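Local structure of metalloregulator ScaR (Streptococcus gordonii, 3HRS) at the interface of chains A and B. The protein represses transcription in response to manganese, acting as a homodimeric DNA-binding metalloregulator of the DtxR/MntR family. Residues are numbered along the deposited sequence; one frame, centred on the assembly and turned at random. Chains: chain A/B, Metalloregulator ScaR.

The interface of chains A and B. Residues chain A 81-82, 86, 88, 96, 100; chain B 81, 105, 108, 112, 115.
B:Phe108, on helix 106-115, drives its ring into an apolar pocket of chain A made by A:Phe81, A:Leu82, A:Leu86 and A:Leu100, within the helical dimerisation domain of DtxR/MntR repressors. Its CG stands anti to the backbone N (chi1 -174°), which carries the ring across the boundary. A flat, wide side chain suits this place because it offers both a face and a rim. Over one face lies the methyl CD1 of A:Leu86, 3.9 Å from the ring centroid in a CH-pi contact, while CE1 meets CD2 of A:Leu100 at 3.8 Å. Branched leucines can fit their methyls around such a ring. The A:Phe81 side chain runs at about a right angle to that of B:Phe108, whose CE1 lies in the plane of the A:Phe81 ring, at its edge.

At the two-fold axis A:Phe81 and B:Phe81 reach tip to tip, CZ to CZ at 3.7 Å. The axis passes between them, and phenylalanine meets its own copy through apolar tips that need no polar partner. Farther out, the other methyl of A:Leu86, CD2, touches CD2 of B:Leu115.

Polar bonding gathers at the start of helix 106-115. The hydroxyl OG of B:Ser105 donates to the carboxylate OE1 of A:Glu96 at 2.5 Å, and A:Tyr88 OH gives the same oxygen a bond of 2.6 Å from the opposite face. Both donors stand out of its plane, B:Ser105 OG by 63°. A carboxylate oxygen can accept several donors at once, and tyrosine's long ring puts a hydroxyl within reach. A water joins OE1 to the backbone N of B:Ser105. Serine suits a helix start: its OG also accepts from B:Phe108 N at 3.2 Å, capping the first turn.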
loop_
_atom_site.group_PDB
_atom_site.type_symbol
_atom_site.label_atom_id
_atom_site.label_comp_id
_atom_site.label_asym_id
_atom_site.label_seq_id
_atom_site.Cartn_x
_atom_site.Cartn_y
_atom_site.Cartn_z
ATOM N N PHE A 81 1.541 7.838 -7.739
ATOM C CA PHE A 81 1.718 8.123 -6.319
ATOM C C PHE A 81 3.180 7.930 -5.904
ATOM O O PHE A 81 3.754 8.792 -5.283
ATOM C CB PHE A 81 0.765 7.293 -5.436
ATOM C CG PHE A 81 1.047 7.398 -3.951
ATOM C CD1 PHE A 81 0.662 8.521 -3.232
ATOM C CD2 PHE A 81 1.674 6.355 -3.269
ATOM C CE1 PHE A 81 0.898 8.602 -1.847
ATOM C CE2 PHE A 81 1.909 6.423 -1.884
ATOM C CZ PHE A 81 1.524 7.542 -1.173
ATOM N N LEU A 82 3.774 6.798 -6.258
ATOM C CA LEU A 82 5.116 6.474 -5.803
ATOM C C LEU A 82 6.160 7.479 -6.242
ATOM O O LEU A 82 7.018 7.889 -5.437
ATOM C CB LEU A 82 5.529 5.073 -6.239
ATOM C CG LEU A 82 4.660 4.019 -5.545
ATOM C CD1 LEU A 82 5.257 2.639 -5.734
ATOM C CD2 LEU A 82 4.506 4.365 -4.060
ATOM N N LEU A 86 6.265 10.093 -3.173
ATOM C CA LEU A 86 7.317 9.472 -2.363
ATOM C C LEU A 86 8.711 9.542 -2.982
ATOM O O LEU A 86 9.658 8.988 -2.438
ATOM C CB LEU A 86 6.953 8.024 -2.055
ATOM C CG LEU A 86 5.553 7.836 -1.439
ATOM C CD1 LEU A 86 5.385 6.414 -0.905
ATOM C CD2 LEU A 86 5.307 8.854 -0.323
ATOM N N TYR A 88 9.990 7.959 -5.506
ATOM C CA TYR A 88 10.549 6.678 -5.958
ATOM C C TYR A 88 11.374 6.781 -7.241
ATOM O O TYR A 88 11.078 7.585 -8.133
ATOM C CB TYR A 88 9.438 5.623 -6.135
ATOM C CG TYR A 88 9.135 4.818 -4.869
ATOM C CD1 TYR A 88 8.681 5.436 -3.721
ATOM C CD2 TYR A 88 9.314 3.452 -4.835
ATOM C CE1 TYR A 88 8.432 4.727 -2.591
ATOM C CE2 TYR A 88 9.055 2.731 -3.698
ATOM C CZ TYR A 88 8.612 3.369 -2.583
ATOM O OH TYR A 88 8.340 2.646 -1.442
ATOM N N GLU A 96 9.211 -2.641 -5.868
ATOM C CA GLU A 96 8.089 -2.514 -4.936
ATOM C C GLU A 96 6.692 -2.463 -5.549
ATOM O O GLU A 96 5.753 -3.052 -5.005
ATOM C CB GLU A 96 8.291 -1.297 -4.033
ATOM C CG GLU A 96 9.467 -1.433 -3.098
ATOM C CD GLU A 96 9.681 -0.201 -2.253
ATOM O OE1 GLU A 96 8.789 0.116 -1.445
ATOM O OE2 GLU A 96 10.743 0.447 -2.401
ATOM N N LEU A 100 2.478 -3.998 -4.309
ATOM C CA LEU A 100 1.410 -3.107 -3.871
ATOM C C LEU A 100 0.215 -3.301 -4.782
ATOM O O LEU A 100 -0.922 -3.370 -4.304
ATOM C CB LEU A 100 1.840 -1.643 -3.826
ATOM C CG LEU A 100 2.519 -1.226 -2.529
ATOM C CD1 LEU A 100 3.783 -2.029 -2.359
ATOM C CD2 LEU A 100 2.855 0.257 -2.550
ATOM N N PHE B 81 -1.789 8.443 7.243
ATOM C CA PHE B 81 -2.009 8.512 5.813
ATOM C C PHE B 81 -3.434 8.110 5.435
ATOM O O PHE B 81 -4.126 8.895 4.795
ATOM C CB PHE B 81 -0.969 7.699 5.039
ATOM C CG PHE B 81 -1.168 7.747 3.563
ATOM C CD1 PHE B 81 -0.889 8.900 2.857
ATOM C CD2 PHE B 81 -1.668 6.652 2.882
ATOM C CE1 PHE B 81 -1.090 8.954 1.489
ATOM C CE2 PHE B 81 -1.860 6.703 1.508
ATOM C CZ PHE B 81 -1.569 7.855 0.814
ATOM N N SER B 105 7.275 -1.686 2.360
ATOM C CA SER B 105 8.667 -1.780 2.773
ATOM C C SER B 105 9.043 -0.667 3.730
ATOM O O SER B 105 8.319 0.301 3.879
ATOM C CB SER B 105 9.560 -1.671 1.549
ATOM O OG SER B 105 9.394 -0.400 0.956
ATOM N N PHE B 108 9.112 2.625 1.850
ATOM C CA PHE B 108 7.801 3.239 1.706
ATOM C C PHE B 108 7.538 4.052 2.961
ATOM O O PHE B 108 7.089 5.188 2.912
ATOM C CB PHE B 108 6.733 2.149 1.511
ATOM C CG PHE B 108 5.358 2.681 1.209
ATOM C CD1 PHE B 108 4.918 2.799 -0.097
ATOM C CD2 PHE B 108 4.502 3.058 2.236
ATOM C CE1 PHE B 108 3.641 3.293 -0.389
ATOM C CE2 PHE B 108 3.234 3.549 1.966
ATOM C CZ PHE B 108 2.803 3.669 0.645
ATOM N N LEU B 112 6.859 7.944 3.424
ATOM C CA LEU B 112 5.549 8.342 3.891
ATOM C C LEU B 112 5.748 9.348 5.004
ATOM O O LEU B 112 5.043 10.352 5.089
ATOM C CB LEU B 112 4.811 7.123 4.418
ATOM C CG LEU B 112 3.339 7.007 4.068
ATOM C CD1 LEU B 112 2.662 6.274 5.190
ATOM C CD2 LEU B 112 2.719 8.372 3.885
ATOM N N LEU B 115 6.516 12.663 3.435
ATOM C CA LEU B 115 5.366 13.261 2.777
ATOM C C LEU B 115 4.414 13.852 3.815
ATOM O O LEU B 115 3.796 14.891 3.583
ATOM C CB LEU B 115 4.643 12.246 1.893
ATOM C CG LEU B 115 3.327 12.778 1.348
ATOM C CD1 LEU B 115 3.570 13.904 0.345
ATOM C CD2 LEU B 115 2.543 11.660 0.727
HETATM O O HOH W 1 6.576 -0.924 -0.289
#